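Local coordinates for protein thiamine monophosphate kinase (Aquifex aeolicus, PDB 1VQV) that catalyses the ATP-dependent phosphorylation of thiamine monophosphate to thiamine diphosphate, the active form of vitamin B1, and works as a homodimer, at residues S150-G155 and L277-I282; I192-H197 and L264-P269; E232-S237 and N250-A255. All coordinates share one frame; numbering follows the deposited sequence.

Contact 1: residues S150-G155 and L277-I282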
loop_
_atom_site.group_PDB
_atom_site.type_symbol
_atom_site.label_atom_id
_atom_site.label_comp_id
_atom_site.label_asym_id
_atom_site.label_seq_id
_atom_site.Cartn_x
_atom_site.Cartn_y
_atom_site.Cartn_z
ATOM N N SER B 150 12.746 24.991 21.835
ATOM C CA SER B 150 11.683 25.896 21.422
ATOM C C SER B 150 10.785 25.037 20.516
ATOM O O SER B 150 11.182 23.937 20.098
ATOM C CB SER B 150 12.234 27.097 20.653
ATOM O OG SER B 150 12.730 28.087 21.547
ATOM N N VAL B 151 9.571 25.496 20.236
ATOM C CA VAL B 151 8.688 24.711 19.379
ATOM C C VAL B 151 8.372 25.498 18.108
ATOM O O VAL B 151 7.816 26.591 18.165
ATOM C CB VAL B 151 7.379 24.318 20.128
ATOM C CG1 VAL B 151 6.555 23.346 19.282
ATOM C CG2 VAL B 151 7.724 23.681 21.472
ATOM N N PHE B 152 8.754 24.941 16.964
ATOM C CA PHE B 152 8.520 25.599 15.678
ATOM C C PHE B 152 7.539 24.846 14.794
ATOM O O PHE B 152 7.298 23.650 14.993
ATOM C CB PHE B 152 9.816 25.730 14.863
ATOM C CG PHE B 152 10.941 26.384 15.591
ATOM C CD1 PHE B 152 11.705 25.665 16.510
ATOM C CD2 PHE B 152 11.253 27.716 15.348
ATOM C CE1 PHE B 152 12.778 26.269 17.182
ATOM C CE2 PHE B 152 12.315 28.330 16.011
ATOM C CZ PHE B 152 13.082 27.605 16.931
ATOM N N VAL B 153 6.982 25.570 13.824
ATOM C CA VAL B 153 6.088 25.013 12.811
ATOM C C VAL B 153 6.477 25.708 11.511
ATOM O O VAL B 153 6.910 26.855 11.517
ATOM C CB VAL B 153 4.562 25.262 13.072
ATOM C CG1 VAL B 153 4.139 24.623 14.374
ATOM C CG2 VAL B 153 4.238 26.755 13.051
ATOM N N SER B 154 6.350 25.012 10.390
ATOM C CA SER B 154 6.682 25.623 9.113
ATOM C C SER B 154 5.409 26.217 8.549
ATOM O O SER B 154 4.321 25.882 9.000
ATOM C CB SER B 154 7.251 24.585 8.143
ATOM O OG SER B 154 6.370 23.498 7.980
ATOM N N GLY B 155 5.550 27.113 7.579
ATOM C CA GLY B 155 4.392 27.731 6.963
ATOM C C GLY B 155 3.416 28.323 7.954
ATOM O O GLY B 155 3.795 28.726 9.057
ATOM N N LEU B 277 14.468 29.486 5.801
ATOM C CA LEU B 277 13.158 28.856 5.988
ATOM C C LEU B 277 12.167 29.686 6.799
ATOM O O LEU B 277 12.533 30.279 7.816
ATOM C CB LEU B 277 13.331 27.490 6.657
ATOM C CG LEU B 277 14.292 26.519 5.971
ATOM C CD1 LEU B 277 14.422 25.252 6.801
ATOM C CD2 LEU B 277 13.779 26.202 4.578
ATOM N N ASP B 278 10.908 29.698 6.344
ATOM C CA ASP B 278 9.812 30.442 6.988
ATOM C C ASP B 278 9.360 29.836 8.309
ATOM O O ASP B 278 8.172 29.780 8.647
ATOM C CB ASP B 278 8.611 30.580 6.038
ATOM C CG ASP B 278 7.943 29.248 5.710
ATOM O OD1 ASP B 278 7.325 29.164 4.641
ATOM O OD2 ASP B 278 8.007 28.295 6.503
HETATM N N MSE B 279 10.359 29.400 9.053
HETATM C CA MSE B 279 10.225 28.790 10.370
HETATM C C MSE B 279 9.605 29.787 11.374
HETATM O O MSE B 279 9.902 30.978 11.328
HETATM C CB MSE B 279 11.635 28.405 10.797
HETATM C CG MSE B 279 11.782 27.422 11.889
HETATM SE SE MSE B 279 13.683 27.133 12.038
HETATM C CE MSE B 279 14.166 26.903 10.158
ATOM N N THR B 280 8.740 29.310 12.264
ATOM C CA THR B 280 8.103 30.178 13.261
ATOM C C THR B 280 8.021 29.511 14.638
ATOM O O THR B 280 7.401 28.450 14.794
ATOM C CB THR B 280 6.670 30.552 12.850
ATOM O OG1 THR B 280 6.686 31.177 11.562
ATOM C CG2 THR B 280 6.054 31.500 13.862
ATOM N N GLU B 281 8.644 30.122 15.639
ATOM C CA GLU B 281 8.598 29.565 16.982
ATOM C C GLU B 281 7.248 29.919 17.610
ATOM O O GLU B 281 6.834 31.072 17.614
ATOM C CB GLU B 281 9.729 30.129 17.836
ATOM C CG GLU B 281 9.761 29.513 19.214
ATOM C CD GLU B 281 10.387 30.418 20.242
ATOM O OE1 GLU B 281 11.611 30.676 20.154
ATOM O OE2 GLU B 281 9.639 30.877 21.138
ATOM N N ILE B 282 6.569 28.926 18.162
ATOM C CA ILE B 282 5.260 29.176 18.735
ATOM C C ILE B 282 5.156 28.913 20.232
ATOM O O ILE B 282 4.192 29.322 20.878
ATOM C CB ILE B 282 4.193 28.334 18.008
ATOM C CG1 ILE B 282 4.483 26.849 18.199
ATOM C CG2 ILE B 282 4.191 28.668 16.525
ATOM C CD1 ILE B 282 3.302 25.977 17.887
#
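Val153 and Thr280 exchange both bonds of an antiparallel hydrogen-bonded pair, Val153 N to Thr280 O at 3.1 Å and Thr280 N to Val153 O at 3.2 Å. Two residues on, Ile282 N gives an almost straight bond to Val151 O (2.6 Å). Past the end of strand 150-153, a side chain takes over from the backbone: Asp278 OD2 accepts Gly155 N at 2.9 Å from above the carboxylate plane and is also bound by Tyr194 OH, while OD1 forms a salt bridge with Arg191. Phe152 faces Glu281 as a non-hydrogen-bonded pair. The phenyl ring lies between Glu281 CG over one face and the selenium of Met279, a selenomethionine, over the other; SE is 4.5 Å from the ring centroid, a Met-aromatic contact. The extended Glu281 chain brings OE1 to a weak bond from Ser150 OG (3.1 Å) and OE2 to a salt bridge with Lys233. An alanine at Glu281 would probably leave Lys233 and Ser150 OG without their carboxylate mate and take the CG contact from one ring face. With 150-153 set between strands 263-268 and 280-286, this is antiparallel pairing typical of a sheet interior, consistent with the C-terminal domain of PurM-like proteins.

Contact 2: residues I192-H197 and L264-P269; sequences IDYVKH and LLFTHP
Tyr194 and Leu264 mark the nearest approach of the two backbones, with CA atoms 8.5 Å apart, and at His197 and Phe266 the spacing has grown to 10.3 Å. This is helix-on-sheet packing, in which the start of helix 195-201 and the turn before it lie over one face of strand 263-268. At such separations the side chains must do the joining. Leu264, Phe266 and His268, every second residue of the strand, all project toward the helix.

At one end Leu264 CD1 meets Tyr194 CB at 3.4 Å and also reaches CG and CD2 of the ring, so that a single leucine methyl lies beside both the CB and the near ring atoms of the tyrosine. Next along the strand, Phe266 CZ approaches Tyr194 CE2 (4.0 Å) at the edge of the tyrosine ring, near its plane. The same phenyl group turns its CE1 toward the imidazole of His197, and the two rings meet obliquely with their planes 76° apart. His197 CG is anti to the backbone N (chi1 -174°), and the imidazole that follows it sits beside both Phe266 and His268, completing an aromatic cluster. Phe152, in the neighbouring strand, extends the cluster by meeting the rings of Phe266 and His268, and Tyr201 adds its ring beside His197.

The two imidazoles come together rim to rim, their planes inclined at 62°. His197 NE2 and His268 NE2 share a hydrogen bond of 2.8 Å in which either nitrogen could be the donor, while His268 ND1 donates to Pro269 O at 2.9 Å from above the carbonyl plane.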
loop_
_atom_site.group_PDB
_atom_site.type_symbol
_atom_site.label_atom_id
_atom_site.label_comp_id
_atom_site.label_asym_id
_atom_site.label_seq_id
_atom_site.Cartn_x
_atom_site.Cartn_y
_atom_site.Cartn_z
ATOM N N ILE B 192 9.578 19.480 1.542
ATOM C CA ILE B 192 10.760 18.707 1.245
ATOM C C ILE B 192 11.985 19.582 1.353
ATOM O O ILE B 192 13.116 19.089 1.334
ATOM C CB ILE B 192 10.679 18.059 -0.152
ATOM C CG1 ILE B 192 11.875 17.121 -0.320
ATOM C CG2 ILE B 192 10.589 19.138 -1.234
ATOM C CD1 ILE B 192 11.837 16.253 -1.534
ATOM N N ASP B 193 11.741 20.884 1.491
ATOM C CA ASP B 193 12.791 21.895 1.641
ATOM C C ASP B 193 13.284 22.034 3.096
ATOM O O ASP B 193 14.142 22.851 3.389
ATOM C CB ASP B 193 12.282 23.250 1.118
ATOM C CG ASP B 193 11.096 23.793 1.911
ATOM O OD1 ASP B 193 10.229 23.023 2.358
ATOM O OD2 ASP B 193 11.005 25.018 2.076
ATOM N N TYR B 194 12.740 21.216 3.989
ATOM C CA TYR B 194 13.105 21.217 5.403
ATOM C C TYR B 194 13.870 19.947 5.760
ATOM O O TYR B 194 14.215 19.728 6.927
ATOM C CB TYR B 194 11.857 21.235 6.276
ATOM C CG TYR B 194 11.331 22.590 6.627
ATOM C CD1 TYR B 194 10.749 23.402 5.665
ATOM C CD2 TYR B 194 11.411 23.060 7.939
ATOM C CE1 TYR B 194 10.258 24.649 5.995
ATOM C CE2 TYR B 194 10.925 24.304 8.282
ATOM C CZ TYR B 194 10.350 25.095 7.309
ATOM O OH TYR B 194 9.871 26.330 7.667
ATOM N N VAL B 195 14.116 19.096 4.774
ATOM C CA VAL B 195 14.792 17.853 5.079
ATOM C C VAL B 195 16.130 18.078 5.746
ATOM O O VAL B 195 16.344 17.587 6.853
ATOM C CB VAL B 195 14.921 16.946 3.816
ATOM C CG1 VAL B 195 16.110 16.004 3.936
ATOM C CG2 VAL B 195 13.648 16.106 3.679
ATOM N N LYS B 196 17.018 18.832 5.103
ATOM C CA LYS B 196 18.338 19.112 5.676
ATOM C C LYS B 196 18.251 19.654 7.104
ATOM O O LYS B 196 18.965 19.205 7.998
ATOM C CB LYS B 196 19.073 20.117 4.800
ATOM C CG LYS B 196 19.199 19.680 3.362
ATOM C CD LYS B 196 20.025 18.408 3.246
ATOM C CE LYS B 196 20.409 18.152 1.802
ATOM N NZ LYS B 196 21.162 19.309 1.259
ATOM N N HIS B 197 17.364 20.618 7.315
ATOM C CA HIS B 197 17.222 21.205 8.631
ATOM C C HIS B 197 16.745 20.211 9.670
ATOM O O HIS B 197 17.280 20.161 10.767
ATOM C CB HIS B 197 16.256 22.394 8.604
ATOM C CG HIS B 197 16.185 23.122 9.909
ATOM N ND1 HIS B 197 17.150 24.019 10.311
ATOM C CD2 HIS B 197 15.309 23.020 10.938
ATOM C CE1 HIS B 197 16.874 24.437 11.533
ATOM N NE2 HIS B 197 15.762 23.846 11.935
ATOM N N LEU B 264 5.265 21.131 9.181
ATOM C CA LEU B 264 6.063 20.451 10.190
ATOM C C LEU B 264 5.943 21.041 11.585
ATOM O O LEU B 264 5.801 22.248 11.748
ATOM C CB LEU B 264 7.528 20.478 9.783
ATOM C CG LEU B 264 7.859 19.764 8.484
ATOM C CD1 LEU B 264 9.267 20.089 8.074
ATOM C CD2 LEU B 264 7.674 18.256 8.678
ATOM N N LEU B 265 5.993 20.170 12.590
ATOM C CA LEU B 265 5.962 20.584 13.990
ATOM C C LEU B 265 7.195 19.898 14.558
ATOM O O LEU B 265 7.208 18.681 14.714
ATOM C CB LEU B 265 4.710 20.081 14.695
ATOM C CG LEU B 265 4.671 20.316 16.204
ATOM C CD1 LEU B 265 4.738 21.786 16.514
ATOM C CD2 LEU B 265 3.402 19.724 16.771
ATOM N N PHE B 266 8.237 20.680 14.834
ATOM C CA PHE B 266 9.495 20.143 15.326
ATOM C C PHE B 266 10.023 20.908 16.521
ATOM O O PHE B 266 9.486 21.942 16.875
ATOM C CB PHE B 266 10.536 20.144 14.188
ATOM C CG PHE B 266 10.763 21.505 13.531
ATOM C CD1 PHE B 266 11.979 22.177 13.674
ATOM C CD2 PHE B 266 9.775 22.106 12.748
ATOM C CE1 PHE B 266 12.207 23.422 13.045
ATOM C CE2 PHE B 266 9.997 23.346 12.122
ATOM C CZ PHE B 266 11.216 23.999 12.274
ATOM N N THR B 267 11.064 20.393 17.164
ATOM C CA THR B 267 11.643 21.081 18.308
ATOM C C THR B 267 13.154 20.992 18.324
ATOM O O THR B 267 13.742 19.985 17.923
ATOM C CB THR B 267 11.168 20.523 19.661
ATOM O OG1 THR B 267 11.852 19.298 19.935
ATOM C CG2 THR B 267 9.689 20.291 19.661
ATOM N N HIS B 268 13.763 22.075 18.798
ATOM C CA HIS B 268 15.201 22.189 18.953
ATOM C C HIS B 268 15.563 23.530 19.599
ATOM O O HIS B 268 14.724 24.431 19.691
ATOM C CB HIS B 268 15.923 21.982 17.606
ATOM C CG HIS B 268 15.594 22.996 16.548
ATOM N ND1 HIS B 268 15.661 24.356 16.764
ATOM C CD2 HIS B 268 15.334 22.843 15.226
ATOM C CE1 HIS B 268 15.465 24.993 15.622
ATOM N NE2 HIS B 268 15.267 24.097 14.675
ATOM N N PRO B 269 16.806 23.665 20.103
ATOM C CA PRO B 269 17.200 24.935 20.730
ATOM C C PRO B 269 16.999 26.150 19.803
ATOM O O PRO B 269 17.214 26.066 18.591
ATOM C CB PRO B 269 18.669 24.696 21.126
ATOM C CG PRO B 269 19.117 23.578 20.218
ATOM C CD PRO B 269 17.907 22.684 20.154
#

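Contact 3: residues E232-S237 and N250-A255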
loop_
_atom_site.group_PDB
_atom_site.type_symbol
_atom_site.label_atom_id
_atom_site.label_comp_id
_atom_site.label_asym_id
_atom_site.label_seq_id
_atom_site.Cartn_x
_atom_site.Cartn_y
_atom_site.Cartn_z
ATOM N N GLU B 232 -0.695 33.901 20.062
ATOM C CA GLU B 232 -0.337 35.057 19.240
ATOM C C GLU B 232 1.030 34.965 18.556
ATOM O O GLU B 232 1.580 35.965 18.075
ATOM C CB GLU B 232 -0.455 36.354 20.062
ATOM C CG GLU B 232 0.415 36.460 21.333
ATOM C CD GLU B 232 1.708 37.262 21.117
ATOM O OE1 GLU B 232 1.666 38.302 20.397
ATOM O OE2 GLU B 232 2.758 36.860 21.680
ATOM N N LYS B 233 1.556 33.745 18.503
ATOM C CA LYS B 233 2.830 33.448 17.864
ATOM C C LYS B 233 2.523 32.573 16.650
ATOM O O LYS B 233 3.303 32.498 15.702
ATOM C CB LYS B 233 3.726 32.694 18.835
ATOM C CG LYS B 233 4.701 33.568 19.572
ATOM C CD LYS B 233 5.361 32.774 20.690
ATOM C CE LYS B 233 6.769 33.286 21.018
ATOM N NZ LYS B 233 7.461 32.336 21.944
ATOM N N LEU B 234 1.366 31.917 16.708
ATOM C CA LEU B 234 0.866 31.035 15.661
ATOM C C LEU B 234 0.852 31.747 14.313
ATOM O O LEU B 234 0.257 32.818 14.171
ATOM C CB LEU B 234 -0.543 30.559 16.038
ATOM C CG LEU B 234 -0.711 29.187 16.713
ATOM C CD1 LEU B 234 0.415 28.906 17.673
ATOM C CD2 LEU B 234 -2.048 29.135 17.428
ATOM N N PRO B 235 1.524 31.159 13.307
ATOM C CA PRO B 235 1.633 31.690 11.941
ATOM C C PRO B 235 0.317 31.648 11.188
ATOM O O PRO B 235 -0.206 30.585 10.853
ATOM C CB PRO B 235 2.699 30.805 11.311
ATOM C CG PRO B 235 2.478 29.497 12.002
ATOM C CD PRO B 235 2.259 29.889 13.437
ATOM N N LEU B 236 -0.204 32.836 10.926
ATOM C CA LEU B 236 -1.464 32.989 10.242
ATOM C C LEU B 236 -1.300 33.645 8.896
ATOM O O LEU B 236 -0.689 34.702 8.774
ATOM C CB LEU B 236 -2.400 33.823 11.094
ATOM C CG LEU B 236 -3.251 33.125 12.157
ATOM C CD1 LEU B 236 -2.481 32.074 12.927
ATOM C CD2 LEU B 236 -3.787 34.205 13.061
ATOM N N SER B 237 -1.870 33.002 7.886
ATOM C CA SER B 237 -1.801 33.498 6.523
ATOM C C SER B 237 -2.830 34.588 6.264
ATOM O O SER B 237 -3.854 34.672 6.946
ATOM C CB SER B 237 -2.003 32.342 5.541
ATOM O OG SER B 237 -3.161 32.525 4.746
ATOM N N ASN B 250 -12.900 32.666 13.854
ATOM C CA ASN B 250 -11.658 32.968 14.559
ATOM C C ASN B 250 -10.449 32.286 13.956
ATOM O O ASN B 250 -10.280 31.066 14.059
ATOM C CB ASN B 250 -11.737 32.599 16.041
ATOM C CG ASN B 250 -10.448 32.936 16.783
ATOM O OD1 ASN B 250 -9.950 34.063 16.717
ATOM N ND2 ASN B 250 -9.899 31.958 17.481
ATOM N N PRO B 251 -9.573 33.078 13.329
ATOM C CA PRO B 251 -8.377 32.511 12.717
ATOM C C PRO B 251 -7.675 31.560 13.657
ATOM O O PRO B 251 -7.255 30.482 13.240
ATOM C CB PRO B 251 -7.540 33.746 12.378
ATOM C CG PRO B 251 -8.034 34.786 13.355
ATOM C CD PRO B 251 -9.512 34.548 13.343
ATOM N N ILE B 252 -7.578 31.930 14.932
ATOM C CA ILE B 252 -6.889 31.085 15.904
ATOM C C ILE B 252 -7.518 29.708 16.048
ATOM O O ILE B 252 -6.821 28.694 16.094
ATOM C CB ILE B 252 -6.827 31.763 17.287
ATOM C CG1 ILE B 252 -6.153 33.134 17.157
ATOM C CG2 ILE B 252 -6.033 30.890 18.274
ATOM C CD1 ILE B 252 -4.686 33.063 16.785
ATOM N N GLU B 253 -8.839 29.664 16.119
ATOM C CA GLU B 253 -9.535 28.389 16.252
ATOM C C GLU B 253 -9.140 27.487 15.071
ATOM O O GLU B 253 -9.172 26.257 15.159
ATOM C CB GLU B 253 -11.043 28.641 16.279
ATOM C CG GLU B 253 -11.851 27.537 16.911
ATOM C CD GLU B 253 -12.772 26.867 15.907
ATOM O OE1 GLU B 253 -13.480 27.604 15.168
ATOM O OE2 GLU B 253 -12.793 25.607 15.862
ATOM N N TYR B 254 -8.749 28.112 13.966
ATOM C CA TYR B 254 -8.337 27.362 12.785
ATOM C C TYR B 254 -6.887 26.911 12.895
ATOM O O TYR B 254 -6.537 25.817 12.457
ATOM C CB TYR B 254 -8.525 28.203 11.515
ATOM C CG TYR B 254 -9.923 28.134 10.947
ATOM C CD1 TYR B 254 -11.027 28.469 11.733
ATOM C CD2 TYR B 254 -10.147 27.710 9.631
ATOM C CE1 TYR B 254 -12.319 28.383 11.234
ATOM C CE2 TYR B 254 -11.439 27.619 9.117
ATOM C CZ TYR B 254 -12.523 27.956 9.924
ATOM O OH TYR B 254 -13.814 27.854 9.446
ATOM N N ALA B 255 -6.045 27.753 13.484
ATOM C CA ALA B 255 -4.642 27.410 13.641
ATOM C C ALA B 255 -4.466 26.283 14.665
ATOM O O ALA B 255 -3.622 25.401 14.492
ATOM C CB ALA B 255 -3.841 28.640 14.064
#
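Leu236 carries the largest share of this contact, and its forked end shows how one branched side chain can serve three partners on a helix. The CD2 branch meets Pro251 CB at 3.8 Å and Ile252 CD1 at 4.0 Å, whereas CD1 goes to Ala255 CB at 3.9 Å. Pro251 and Ala255 are one helical turn apart, as the backbone bond from Ala255 N to Pro251 O (3.0 Å) confirms, so the two methyls of the leucine touch successive turns of the same helix face.

Ile252, second in surface buried, does not point its CB directly at the loop. Its CG1 is anti to the carbonyl carbon (chi1 -56°), and the terminal methyl CD1 beyond it comes nearer to the loop, meeting Leu236 with the two side chains crossing at about a right angle. The other branch, CG2, is left to Leu234, whose CD2 lies 4.4 Å away in a looser approach.

Leu234 comes third. Its CD2 rests 3.8 Å from Ala255 CB, so that this small methyl is met by both leucines. Pro235, between them in sequence, has its CB pointing away from the helix, whereas those of Leu234 and Leu236 point toward it. The segments share no hydrogen bond across the contact; it is wholly aliphatic.

Contact 3 therefore joins the loop that follows strand 226-229 to helix 251-256. Leu234 also touches Ile282 of strand 280-286, and Pro251 packs against Cys244 of helix 238-246, whose N-cap is Ser237. Helix 251-256 thus touches both helix 238-246 and the loop, which itself lies against strand 280-286.

Overall arrangement
Contacts 1 and 2 share one sheet, in which strands 150-153 and 263-268 are neighbours, and their centres are 9 Å apart. They are tied by probable hydrogen bonds from Leu264 N to Ser154 OG and from Tyr194 OH to Asp278 OD2, both 2.9 Å. Contact 3 lies beyond contact 1, centres 13 Å apart, and is tied to it by the salt bridge between Lys233 NZ and Glu281 OE2 (2.7 Å). Contacts 2 and 3 do not touch, with nearest atoms about 8 Å apart. Contact 2 comes nearer than contact 1 to the magnesium ligand Asp207, whose side chain is about 5 Å from that of Leu264 and about 8 Å from that of Ser154. Contact 3 lies away from the metal, ATP and substrate sites.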